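Carbohydrate kinase, FGGY (PDB 3H6E) probably phosphorylates a carbohydrate at the expense of ATP, as other kinases of the FGGY family do, its own substrate being unknown. Local coordinates at residues S175-P180 against P187-L192; V271-L276 against C282-D287; A381-G386 against S409-C414. All coordinates share one frame; numbering follows the deposited sequence.

Contact 1: S175-P180 against P187-L192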
ATOM      1  N   SER A 175      -7.714   3.738  -9.121  1.00 21.15           N
ATOM      2  CA  SER A 175      -8.006   5.118  -9.492  1.00 21.20           C
ATOM      3  C   SER A 175      -9.129   5.241 -10.514  1.00 22.68           C
ATOM      4  O   SER A 175      -9.631   6.338 -10.753  1.00 23.61           O
ATOM      5  CB  SER A 175      -6.753   5.789 -10.041  1.00 20.27           C
ATOM      6  OG  SER A 175      -6.401   5.225 -11.288  1.00 21.73           O
ATOM      7  N   ASP A 176      -9.517   4.119 -11.117  1.00 22.36           N
ATOM      8  CA  ASP A 176     -10.498   4.120 -12.204  1.00 22.93           C
ATOM      9  C   ASP A 176      -9.909   4.660 -13.509  1.00 22.44           C
ATOM     10  O   ASP A 176     -10.571   4.640 -14.546  1.00 22.20           O
ATOM     11  CB  ASP A 176     -11.746   4.926 -11.829  1.00 22.85           C
ATOM     12  CG  ASP A 176     -12.489   4.335 -10.654  1.00 23.84           C
ATOM     13  OD1 ASP A 176     -12.226   3.165 -10.314  1.00 25.34           O
ATOM     14  OD2 ASP A 176     -13.339   5.036 -10.070  1.00 24.47           O
ATOM     15  N   LEU A 177      -8.666   5.134 -13.455  1.00 21.69           N
ATOM     16  CA  LEU A 177      -8.022   5.731 -14.625  1.00 22.14           C
ATOM     17  C   LEU A 177      -7.136   4.745 -15.379  1.00 21.85           C
ATOM     18  O   LEU A 177      -6.544   5.098 -16.396  1.00 22.90           O
ATOM     19  CB  LEU A 177      -7.172   6.939 -14.218  1.00 22.22           C
ATOM     20  CG  LEU A 177      -7.725   7.941 -13.203  1.00 23.69           C
ATOM     21  CD1 LEU A 177      -6.932   9.229 -13.283  1.00 23.14           C
ATOM     22  CD2 LEU A 177      -9.202   8.215 -13.440  1.00 24.62           C
ATOM     23  N   TRP A 178      -7.041   3.514 -14.890  1.00 20.88           N
ATOM     24  CA  TRP A 178      -6.072   2.579 -15.447  1.00 21.41           C
ATOM     25  C   TRP A 178      -6.633   1.230 -15.890  1.00 22.13           C
ATOM     26  O   TRP A 178      -7.518   0.662 -15.252  1.00 22.30           O
ATOM     27  CB  TRP A 178      -4.902   2.368 -14.479  1.00 20.51           C
ATOM     28  CG  TRP A 178      -3.670   1.893 -15.178  1.00 22.02           C
ATOM     29  CD1 TRP A 178      -3.020   0.712 -14.989  1.00 23.25           C
ATOM     30  CD2 TRP A 178      -2.954   2.586 -16.207  1.00 21.55           C
ATOM     31  NE1 TRP A 178      -1.937   0.630 -15.827  1.00 25.10           N
ATOM     32  CE2 TRP A 178      -1.876   1.766 -16.589  1.00 22.58           C
ATOM     33  CE3 TRP A 178      -3.123   3.820 -16.843  1.00 21.99           C
ATOM     34  CZ2 TRP A 178      -0.966   2.141 -17.575  1.00 23.93           C
ATOM     35  CZ3 TRP A 178      -2.221   4.191 -17.821  1.00 24.01           C
ATOM     36  CH2 TRP A 178      -1.153   3.354 -18.178  1.00 25.09           C
ATOM     37  N   ASP A 179      -6.091   0.731 -16.996  1.00 21.48           N
ATOM     38  CA  ASP A 179      -6.397  -0.601 -17.488  1.00 22.82           C
ATOM     39  C   ASP A 179      -5.165  -1.468 -17.268  1.00 23.58           C
ATOM     40  O   ASP A 179      -4.242  -1.467 -18.086  1.00 24.29           O
ATOM     41  CB  ASP A 179      -6.753  -0.540 -18.975  1.00 23.73           C
ATOM     42  CG  ASP A 179      -7.243  -1.871 -19.519  1.00 25.00           C
ATOM     43  OD1 ASP A 179      -6.894  -2.929 -18.951  1.00 22.76           O
ATOM     44  OD2 ASP A 179      -7.976  -1.855 -20.529  1.00 28.03           O
ATOM     45  N   PRO A 180      -5.142  -2.206 -16.149  1.00 23.00           N
ATOM     46  CA  PRO A 180      -3.966  -2.980 -15.738  1.00 23.98           C
ATOM     47  C   PRO A 180      -3.513  -3.967 -16.805  1.00 22.84           C
ATOM     48  O   PRO A 180      -2.366  -3.906 -17.238  1.00 24.25           O
ATOM     49  CB  PRO A 180      -4.455  -3.724 -14.494  1.00 23.39           C
ATOM     50  CG  PRO A 180      -5.560  -2.881 -13.966  1.00 22.88           C
ATOM     51  CD  PRO A 180      -6.241  -2.315 -15.177  1.00 22.78           C
ATOM     52  N   PRO A 187     -10.889   2.958 -20.637  1.00 25.62           N
ATOM     53  CA  PRO A 187     -11.843   3.511 -21.600  1.00 24.80           C
ATOM     54  C   PRO A 187     -12.462   4.794 -21.064  1.00 26.11           C
ATOM     55  O   PRO A 187     -12.571   5.778 -21.797  1.00 28.50           O
ATOM     56  CB  PRO A 187     -12.907   2.419 -21.689  1.00 24.54           C
ATOM     57  CG  PRO A 187     -12.171   1.162 -21.412  1.00 25.60           C
ATOM     58  CD  PRO A 187     -11.066   1.507 -20.449  1.00 25.59           C
HETATM   59  N   MSE A 188     -12.850   4.781 -19.794  1.00 25.16           N
HETATM   60  CA  MSE A 188     -13.510   5.927 -19.179  1.00 27.37           C
HETATM   61  C   MSE A 188     -12.640   7.179 -19.170  1.00 27.38           C
HETATM   62  O   MSE A 188     -13.072   8.246 -19.601  1.00 27.24           O
HETATM   63  CB  MSE A 188     -13.941   5.607 -17.747  1.00 26.22           C
HETATM   64  CG  MSE A 188     -14.608   6.786 -17.056  1.00 28.49           C
HETATM   65 SE   MSE A 188     -14.748   6.619 -15.118  1.00 38.58          SE
HETATM   66  CE  MSE A 188     -12.847   6.581 -14.670  1.00 26.82           C
ATOM     67  N   ALA A 189     -11.418   7.046 -18.664  1.00 26.89           N
ATOM     68  CA  ALA A 189     -10.513   8.184 -18.547  1.00 26.67           C
ATOM     69  C   ALA A 189     -10.202   8.796 -19.911  1.00 25.79           C
ATOM     70  O   ALA A 189      -9.987  10.001 -20.027  1.00 25.48           O
ATOM     71  CB  ALA A 189      -9.234   7.775 -17.838  1.00 23.73           C
ATOM     72  N   LYS A 190     -10.171   7.954 -20.938  1.00 25.69           N
ATOM     73  CA  LYS A 190      -9.952   8.425 -22.302  1.00 26.83           C
ATOM     74  C   LYS A 190     -11.197   9.153 -22.800  1.00 27.53           C
ATOM     75  O   LYS A 190     -11.125  10.285 -23.276  1.00 25.41           O
ATOM     76  CB  LYS A 190      -9.611   7.254 -23.226  1.00 22.65           C
ATOM     77  CG  LYS A 190      -8.204   6.720 -23.034  1.00 24.71           C
ATOM     78  CD  LYS A 190      -7.952   5.450 -23.832  1.00 22.46           C
ATOM     79  CE  LYS A 190      -6.471   5.083 -23.784  1.00 23.43           C
ATOM     80  NZ  LYS A 190      -6.174   3.759 -24.402  1.00 24.53           N
ATOM     81  N   ARG A 191     -12.338   8.486 -22.657  1.00 25.43           N
ATOM     82  CA  ARG A 191     -13.636   9.001 -23.073  1.00 27.87           C
ATOM     83  C   ARG A 191     -13.897  10.426 -22.571  1.00 28.92           C
ATOM     84  O   ARG A 191     -14.318  11.301 -23.336  1.00 25.04           O
ATOM     85  CB  ARG A 191     -14.723   8.070 -22.537  1.00 29.38           C
ATOM     86  CG  ARG A 191     -15.825   7.750 -23.508  1.00 29.89           C
ATOM     87  CD  ARG A 191     -16.919   6.963 -22.808  1.00 32.31           C
ATOM     88  NE  ARG A 191     -17.490   7.712 -21.691  1.00 33.62           N
ATOM     89  CZ  ARG A 191     -17.452   7.318 -20.424  1.00 32.31           C
ATOM     90  NH1 ARG A 191     -16.877   6.169 -20.100  1.00 33.27           N
ATOM     91  NH2 ARG A 191     -17.997   8.070 -19.482  1.00 33.36           N
ATOM     92  N   LEU A 192     -13.654  10.645 -21.280  1.00 27.43           N
ATOM     93  CA  LEU A 192     -13.933  11.925 -20.635  1.00 25.30           C
ATOM     94  C   LEU A 192     -12.892  12.990 -20.964  1.00 26.57           C
ATOM     95  O   LEU A 192     -13.050  14.154 -20.597  1.00 28.24           O
ATOM     96  CB  LEU A 192     -14.011  11.743 -19.119  1.00 25.74           C
ATOM     97  CG  LEU A 192     -15.154  10.891 -18.566  1.00 28.39           C
ATOM     98  CD1 LEU A 192     -14.938  10.632 -17.084  1.00 26.08           C
ATOM     99  CD2 LEU A 192     -16.505  11.554 -18.812  1.00 26.73           C
TER
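Asp176 and Leu177 lie against Met188 and Ala189, so the bend leading into a beta hairpin packs on the short helix that follows it. Strands 178-179 and 184-185 form that hairpin, in the N-terminal, actin-like half of the kinase, with Trp178 meeting Phe185 edge-to-face across it, and helix 187-191 folds back on its entry. Ser175 does not reach the helix, but it shapes the bend. Its OG accepts the N-H of Leu177 at 3.1 Å in an ST turn, with an N-H...O angle of 156°. Asp176 then turns with a positive phi of 74° and presents its carbonyl and CB to the selenomethionine Met188. The methyl CE of Met188 is 3.0 Å from Asp176 O and 3.5 Å from Asp176 CB. That carbonyl oxygen also accepts from Ser186 OG, just before the helix. The Met188 chain leaves the helix with CG anti to its backbone N (chi1 179°), then bends at its last torsion, which swings CE over the turn. Asp176 sends its carboxylate elsewhere: OD1 pairs with Arg112 and accepts from Ser120 OG, while OD2 bonds to Tyr108 OH, which would offset much of the cost of burying its charge.

Leu177 and Ala189 form the closest CA pair, Leu177 CA lying 5.3 Å from Ala189 CA. The small Ala189 side chain allows this closeness: its CB sits 4.0 Å from Leu177 CA and 4.2 Å from Leu177 CB. Leu177 also slants across Met188, so the leucine uses its backbone side for Ala189 and one branch for Met188, with Leu177 CD2 4.2 Å from Met188 CE.

Contact 2: V271-L276 against C282-D287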
ATOM      1  N   VAL A 271      -1.355 -13.483 -15.429  1.00 31.98           N
ATOM      2  CA  VAL A 271      -2.570 -13.920 -14.754  1.00 30.88           C
ATOM      3  C   VAL A 271      -3.807 -13.234 -15.340  1.00 32.23           C
ATOM      4  O   VAL A 271      -3.715 -12.174 -15.961  1.00 30.33           O
ATOM      5  CB  VAL A 271      -2.494 -13.690 -13.228  1.00 29.35           C
ATOM      6  CG1 VAL A 271      -1.313 -14.439 -12.642  1.00 28.63           C
ATOM      7  CG2 VAL A 271      -2.375 -12.215 -12.921  1.00 29.64           C
ATOM      8  N   ASP A 272      -4.963 -13.859 -15.148  1.00 30.96           N
ATOM      9  CA  ASP A 272      -6.214 -13.354 -15.694  1.00 31.88           C
ATOM     10  C   ASP A 272      -6.955 -12.546 -14.641  1.00 30.68           C
ATOM     11  O   ASP A 272      -7.869 -13.052 -13.990  1.00 30.51           O
ATOM     12  CB  ASP A 272      -7.082 -14.519 -16.174  1.00 33.92           C
ATOM     13  CG  ASP A 272      -8.263 -14.065 -17.007  1.00 37.28           C
ATOM     14  OD1 ASP A 272      -8.496 -12.839 -17.084  1.00 34.64           O
ATOM     15  OD2 ASP A 272      -8.955 -14.932 -17.587  1.00 39.01           O
ATOM     16  N   THR A 273      -6.563 -11.288 -14.478  1.00 31.02           N
ATOM     17  CA  THR A 273      -7.134 -10.435 -13.437  1.00 30.12           C
ATOM     18  C   THR A 273      -8.587 -10.033 -13.700  1.00 27.72           C
ATOM     19  O   THR A 273      -9.340  -9.769 -12.759  1.00 26.87           O
ATOM     20  CB  THR A 273      -6.282  -9.171 -13.214  1.00 28.28           C
ATOM     21  OG1 THR A 273      -5.951  -8.589 -14.479  1.00 27.74           O
ATOM     22  CG2 THR A 273      -5.001  -9.525 -12.482  1.00 28.48           C
ATOM     23  N   ALA A 274      -8.976  -9.995 -14.970  1.00 28.98           N
ATOM     24  CA  ALA A 274     -10.351  -9.664 -15.345  1.00 28.55           C
ATOM     25  C   ALA A 274     -11.356 -10.618 -14.703  1.00 27.50           C
ATOM     26  O   ALA A 274     -12.551 -10.342 -14.660  1.00 27.67           O
ATOM     27  CB  ALA A 274     -10.503  -9.676 -16.854  1.00 27.02           C
ATOM     28  N   THR A 275     -10.858 -11.737 -14.194  1.00 30.30           N
ATOM     29  CA  THR A 275     -11.712 -12.767 -13.618  1.00 29.88           C
ATOM     30  C   THR A 275     -11.845 -12.653 -12.090  1.00 29.67           C
ATOM     31  O   THR A 275     -12.616 -13.389 -11.468  1.00 28.53           O
ATOM     32  CB  THR A 275     -11.178 -14.166 -13.971  1.00 31.67           C
ATOM     33  OG1 THR A 275     -12.253 -15.110 -13.946  1.00 35.33           O
ATOM     34  CG2 THR A 275     -10.095 -14.593 -12.985  1.00 27.99           C
ATOM     35  N   LEU A 276     -11.100 -11.726 -11.491  1.00 27.48           N
ATOM     36  CA  LEU A 276     -11.086 -11.559 -10.037  1.00 26.87           C
ATOM     37  C   LEU A 276     -12.427 -11.078  -9.486  1.00 25.98           C
ATOM     38  O   LEU A 276     -13.115 -10.288 -10.121  1.00 26.03           O
ATOM     39  CB  LEU A 276      -9.974 -10.594  -9.616  1.00 26.31           C
ATOM     40  CG  LEU A 276      -8.539 -11.109  -9.727  1.00 25.50           C
ATOM     41  CD1 LEU A 276      -7.544  -9.964  -9.619  1.00 22.19           C
ATOM     42  CD2 LEU A 276      -8.266 -12.175  -8.670  1.00 23.74           C
ATOM     43  N   CYS A 282     -11.070  -7.979  -3.656  1.00 25.65           N
ATOM     44  CA  CYS A 282      -9.842  -8.070  -4.441  1.00 23.36           C
ATOM     45  C   CYS A 282      -9.690  -6.819  -5.298  1.00 24.02           C
ATOM     46  O   CYS A 282     -10.658  -6.092  -5.525  1.00 25.64           O
ATOM     47  CB  CYS A 282      -9.855  -9.317  -5.328  1.00 23.37           C
ATOM     48  SG  CYS A 282      -9.835 -10.896  -4.433  1.00 23.90           S
ATOM     49  N   LEU A 283      -8.475  -6.567  -5.770  1.00 22.13           N
ATOM     50  CA  LEU A 283      -8.218  -5.434  -6.651  1.00 22.03           C
ATOM     51  C   LEU A 283      -6.929  -5.658  -7.439  1.00 22.92           C
ATOM     52  O   LEU A 283      -6.188  -6.606  -7.176  1.00 24.68           O
ATOM     53  CB  LEU A 283      -8.148  -4.123  -5.859  1.00 22.40           C
ATOM     54  CG  LEU A 283      -7.020  -3.948  -4.835  1.00 24.60           C
ATOM     55  CD1 LEU A 283      -6.698  -2.473  -4.642  1.00 24.28           C
ATOM     56  CD2 LEU A 283      -7.356  -4.613  -3.502  1.00 23.19           C
ATOM     57  N   VAL A 284      -6.666  -4.796  -8.410  1.00 21.43           N
ATOM     58  CA  VAL A 284      -5.470  -4.942  -9.222  1.00 22.02           C
ATOM     59  C   VAL A 284      -4.595  -3.702  -9.189  1.00 21.58           C
ATOM     60  O   VAL A 284      -4.977  -2.650  -9.693  1.00 22.01           O
ATOM     61  CB  VAL A 284      -5.800  -5.258 -10.686  1.00 22.36           C
ATOM     62  CG1 VAL A 284      -4.508  -5.547 -11.451  1.00 22.08           C
ATOM     63  CG2 VAL A 284      -6.769  -6.432 -10.774  1.00 21.65           C
ATOM     64  N   ASN A 285      -3.422  -3.842  -8.585  1.00 22.00           N
ATOM     65  CA  ASN A 285      -2.411  -2.803  -8.604  1.00 21.37           C
ATOM     66  C   ASN A 285      -1.435  -3.062  -9.738  1.00 21.23           C
ATOM     67  O   ASN A 285      -1.589  -4.022 -10.493  1.00 20.54           O
ATOM     68  CB  ASN A 285      -1.674  -2.751  -7.267  1.00 21.74           C
ATOM     69  CG  ASN A 285      -2.574  -2.315  -6.123  1.00 23.83           C
ATOM     70  OD1 ASN A 285      -3.232  -1.274  -6.200  1.00 23.23           O
ATOM     71  ND2 ASN A 285      -2.612  -3.110  -5.055  1.00 21.03           N
ATOM     72  N   VAL A 286      -0.431  -2.204  -9.850  1.00 20.59           N
ATOM     73  CA  VAL A 286       0.544  -2.288 -10.923  1.00 21.40           C
ATOM     74  C   VAL A 286       1.927  -2.068 -10.334  1.00 23.74           C
ATOM     75  O   VAL A 286       2.098  -1.224  -9.452  1.00 24.68           O
ATOM     76  CB  VAL A 286       0.269  -1.211 -11.992  1.00 23.58           C
ATOM     77  CG1 VAL A 286       1.425  -1.105 -12.951  1.00 24.58           C
ATOM     78  CG2 VAL A 286      -1.020  -1.525 -12.742  1.00 22.97           C
ATOM     79  N   ASP A 287       2.915  -2.827 -10.799  1.00 23.18           N
ATOM     80  CA  ASP A 287       4.280  -2.634 -10.315  1.00 22.90           C
ATOM     81  C   ASP A 287       5.005  -1.552 -11.110  1.00 24.04           C
ATOM     82  O   ASP A 287       4.478  -1.040 -12.098  1.00 22.24           O
ATOM     83  CB  ASP A 287       5.072  -3.948 -10.300  1.00 24.11           C
ATOM     84  CG  ASP A 287       5.294  -4.529 -11.685  1.00 26.32           C
ATOM     85  OD1 ASP A 287       5.246  -3.784 -12.686  1.00 27.80           O
ATOM     86  OD2 ASP A 287       5.532  -5.750 -11.767  1.00 27.30           O
TER
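Thr273 and Leu276 reach Val284 side by side, and one methyl, CG2, meets both. Thr273 comes at it slantwise, placing CB 3.7 Å from Val284 CG2 and its own methyl CG2 4.0 Å from that same carbon. The Thr273 methyl CG2 also lies 4.1 Å from Val284 CG1, so it spans the fork of the valine. Leu276 slants in as well, and touches with a single branch: CD1 is 3.8 Å from Val284 CG2. With CG1 of the valine anti to the backbone N (chi1 -174°), CG2 lies beside that N, on the side where both partners meet it.

Thr273, Ala274 and Thr275 make one turn of 3-10 helix, and the bond from Leu276 N to Thr273 O (2.9 Å) brings residues 273 and 276 onto the same side of it. That turn belongs to the long connection from strand 261-266 to strand 282-286, the outermost strand at one end of the mixed sheet in the C-terminal domain. Strand 292-298 separates the two strands in the sheet, so the connection skips over that strand to reach the sheet edge. Alternation along the strand sets who takes part: Cys282 and Val284 turn their CB atoms toward residues 273-276, whereas Leu283 turns away and rests on Pro121 and His174.

Nearer the Leu276 backbone, Leu276 CB approaches Cys282 CB at 4.5 Å, a looser touch at the first residue of the strand. Thr273 keeps its methyl for the valine and turns its hydroxyl elsewhere, OG1 hydrogen bonding to Gln181 OE1.

Contact 3: A381-G386 against S409-C414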
ATOM      1  N   ALA A 381      -7.833 -15.399   1.224  1.00 20.82           N
ATOM      2  CA  ALA A 381      -7.502 -14.219   0.430  1.00 22.03           C
ATOM      3  C   ALA A 381      -6.319 -14.459  -0.505  1.00 21.73           C
ATOM      4  O   ALA A 381      -6.337 -14.042  -1.662  1.00 19.43           O
ATOM      5  CB  ALA A 381      -7.237 -13.033   1.331  1.00 21.08           C
ATOM      6  N   LEU A 382      -5.293 -15.132   0.006  1.00 20.36           N
ATOM      7  CA  LEU A 382      -4.126 -15.473  -0.794  1.00 20.89           C
ATOM      8  C   LEU A 382      -4.501 -16.372  -1.964  1.00 21.90           C
ATOM      9  O   LEU A 382      -3.927 -16.270  -3.044  1.00 22.41           O
ATOM     10  CB  LEU A 382      -3.067 -16.161   0.074  1.00 23.88           C
ATOM     11  CG  LEU A 382      -2.257 -15.253   1.008  1.00 22.47           C
ATOM     12  CD1 LEU A 382      -1.843 -15.985   2.279  1.00 20.50           C
ATOM     13  CD2 LEU A 382      -1.048 -14.661   0.279  1.00 18.68           C
ATOM     14  N   ASP A 383      -5.472 -17.251  -1.743  1.00 22.76           N
ATOM     15  CA  ASP A 383      -5.924 -18.176  -2.783  1.00 24.73           C
ATOM     16  C   ASP A 383      -6.758 -17.507  -3.873  1.00 22.56           C
ATOM     17  O   ASP A 383      -6.698 -17.910  -5.031  1.00 23.83           O
ATOM     18  CB  ASP A 383      -6.695 -19.347  -2.170  1.00 23.95           C
ATOM     19  CG  ASP A 383      -5.781 -20.349  -1.499  1.00 27.28           C
ATOM     20  OD1 ASP A 383      -4.566 -20.318  -1.793  1.00 26.24           O
ATOM     21  OD2 ASP A 383      -6.271 -21.162  -0.687  1.00 28.40           O
ATOM     22  N   LEU A 384      -7.539 -16.496  -3.502  1.00 21.49           N
ATOM     23  CA  LEU A 384      -8.317 -15.729  -4.478  1.00 23.00           C
ATOM     24  C   LEU A 384      -7.462 -15.157  -5.607  1.00 22.22           C
ATOM     25  O   LEU A 384      -7.953 -14.955  -6.712  1.00 24.63           O
ATOM     26  CB  LEU A 384      -9.081 -14.593  -3.793  1.00 23.12           C
ATOM     27  CG  LEU A 384     -10.577 -14.773  -3.522  1.00 25.38           C
ATOM     28  CD1 LEU A 384     -10.930 -16.224  -3.237  1.00 25.60           C
ATOM     29  CD2 LEU A 384     -11.030 -13.861  -2.387  1.00 26.31           C
ATOM     30  N   ILE A 385      -6.188 -14.897  -5.328  1.00 23.07           N
ATOM     31  CA  ILE A 385      -5.310 -14.252  -6.302  1.00 22.54           C
ATOM     32  C   ILE A 385      -4.212 -15.182  -6.815  1.00 22.48           C
ATOM     33  O   ILE A 385      -3.353 -14.765  -7.590  1.00 21.43           O
ATOM     34  CB  ILE A 385      -4.665 -12.964  -5.727  1.00 22.10           C
ATOM     35  CG1 ILE A 385      -3.911 -13.272  -4.432  1.00 22.11           C
ATOM     36  CG2 ILE A 385      -5.724 -11.898  -5.481  1.00 21.85           C
ATOM     37  CD1 ILE A 385      -3.197 -12.073  -3.836  1.00 20.23           C
ATOM     38  N   GLY A 386      -4.236 -16.436  -6.375  1.00 22.92           N
ATOM     39  CA  GLY A 386      -3.284 -17.425  -6.849  1.00 21.13           C
ATOM     40  C   GLY A 386      -1.898 -17.312  -6.243  1.00 22.54           C
ATOM     41  O   GLY A 386      -0.916 -17.721  -6.864  1.00 22.18           O
ATOM     42  N   SER A 409       1.791 -23.535   8.420  1.00 31.27           N
ATOM     43  CA  SER A 409       1.142 -24.843   8.481  1.00 31.42           C
ATOM     44  C   SER A 409       0.113 -25.011   7.374  1.00 29.89           C
ATOM     45  O   SER A 409       0.033 -26.064   6.738  1.00 30.32           O
ATOM     46  CB  SER A 409       0.472 -25.049   9.842  1.00 32.72           C
ATOM     47  OG  SER A 409       1.413 -24.960  10.899  1.00 33.51           O
ATOM     48  N   LEU A 410      -0.684 -23.971   7.151  1.00 29.91           N
ATOM     49  CA  LEU A 410      -1.708 -24.006   6.113  1.00 29.32           C
ATOM     50  C   LEU A 410      -1.088 -24.142   4.724  1.00 28.48           C
ATOM     51  O   LEU A 410      -1.634 -24.825   3.861  1.00 25.01           O
ATOM     52  CB  LEU A 410      -2.596 -22.762   6.188  1.00 28.70           C
ATOM     53  CG  LEU A 410      -3.510 -22.691   7.416  1.00 31.25           C
ATOM     54  CD1 LEU A 410      -4.090 -21.296   7.597  1.00 28.97           C
ATOM     55  CD2 LEU A 410      -4.616 -23.723   7.313  1.00 32.63           C
ATOM     56  N   ARG A 411       0.056 -23.494   4.523  1.00 28.61           N
ATOM     57  CA  ARG A 411       0.771 -23.553   3.251  1.00 27.82           C
ATOM     58  C   ARG A 411       2.088 -24.304   3.414  1.00 27.62           C
ATOM     59  O   ARG A 411       3.166 -23.702   3.391  1.00 26.94           O
ATOM     60  CB  ARG A 411       1.026 -22.142   2.728  1.00 26.71           C
ATOM     61  CG  ARG A 411      -0.179 -21.233   2.852  1.00 26.98           C
ATOM     62  CD  ARG A 411      -0.363 -20.413   1.591  1.00 27.54           C
ATOM     63  NE  ARG A 411      -1.756 -20.028   1.416  1.00 26.29           N
ATOM     64  CZ  ARG A 411      -2.293 -19.666   0.258  1.00 25.91           C
ATOM     65  NH1 ARG A 411      -1.556 -19.645  -0.851  1.00 22.53           N
ATOM     66  NH2 ARG A 411      -3.574 -19.330   0.213  1.00 26.74           N
ATOM     67  N   PRO A 412       2.000 -25.634   3.565  1.00 28.18           N
ATOM     68  CA  PRO A 412       3.102 -26.511   3.990  1.00 28.74           C
ATOM     69  C   PRO A 412       4.320 -26.498   3.053  1.00 26.16           C
ATOM     70  O   PRO A 412       5.454 -26.474   3.536  1.00 27.28           O
ATOM     71  CB  PRO A 412       2.448 -27.897   3.990  1.00 27.61           C
ATOM     72  CG  PRO A 412       1.323 -27.756   2.992  1.00 26.53           C
ATOM     73  CD  PRO A 412       0.778 -26.407   3.290  1.00 26.93           C
ATOM     74  N   ASP A 413       4.088 -26.524   1.744  1.00 22.42           N
ATOM     75  CA  ASP A 413       5.175 -26.543   0.774  1.00 22.24           C
ATOM     76  C   ASP A 413       5.555 -25.124   0.380  1.00 22.93           C
ATOM     77  O   ASP A 413       6.550 -24.903  -0.310  1.00 21.78           O
ATOM     78  CB  ASP A 413       4.772 -27.328  -0.475  1.00 20.83           C
ATOM     79  CG  ASP A 413       4.276 -28.715  -0.155  1.00 18.71           C
ATOM     80  OD1 ASP A 413       4.907 -29.403   0.666  1.00 19.82           O
ATOM     81  OD2 ASP A 413       3.251 -29.120  -0.735  1.00 20.73           O
ATOM     82  N   CYS A 414       4.746 -24.166   0.811  1.00 23.72           N
ATOM     83  CA  CYS A 414       5.041 -22.763   0.574  1.00 23.14           C
ATOM     84  C   CYS A 414       6.060 -22.281   1.601  1.00 23.57           C
ATOM     85  O   CYS A 414       6.109 -22.788   2.722  1.00 24.14           O
ATOM     86  CB  CYS A 414       3.758 -21.934   0.661  1.00 24.37           C
ATOM     87  SG  CYS A 414       3.977 -20.157   0.454  1.00 25.70           S
TER
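At the C-terminal end of helix 363-384, Leu382 and Asp383 receive the guanidinium of Arg411, the first residue beyond helix 401-410. The long helix closes in a Schellman motif: Gly386 has a positive phi of 77°, and its N reaches Asp383 O. Arg411 stretches from the other helix toward this last turn.

Leu382 lies over one face of the guanidinium. Its CB is 3.2 Å from Arg411 NH2 and 3.6 Å from CZ, displaced toward the rim of the flat group, while CD1 reaches back along the arginine to within 4.1 Å of NE. Asp383 approaches obliquely from the opposite direction to the arginine, with the carboxylate and guanidinium planes 38° apart. Asp383 OD1 and Arg411 NH2 form a salt bridge modelled at 2.4 Å. That separation is too short to trust, and the bond, at 119°, is far from straight.

The two helices pack side by side over strand 390-394, and helix 401-410 is the connection from that strand to its parallel neighbour 415-419, a beta-alpha-beta crossover. Arg411 therefore bridges the helix of this unit and the helix preceding it, passing over Ile391 of the strand, which Leu382 also touches. Asp383 sits in the last turn, where the helix end would tend to disfavour its charge; the arginine probably offsets this. Of the other two guanidinium nitrogens, NE makes a long, weak ion pair with Asp379 and NH1 a weak bond to Ser387 O.

In the fold
The three contacts follow one another along the chain; none nests in or crosses another. Contact 1 closes a short hairpin excursion in the N-terminal half, and contact 2 closes the connection leading into edge strand 282-286 of the C-terminal sheet. Contact 3 spans a longer loop containing strand 390-394 and ties two helices of that domain. Contacts 1 and 2 meet where the halves adjoin: Pro180 CB lies 3.5 Å from Val284 CG1 and Trp178 CD1 3.7 Å from Val286 CG2. Contact 2 in turn touches contact 3, with Leu276 CD2 3.4 Å from Leu384 O. Contacts 1 and 3, their centres about 32 Å apart, do not touch.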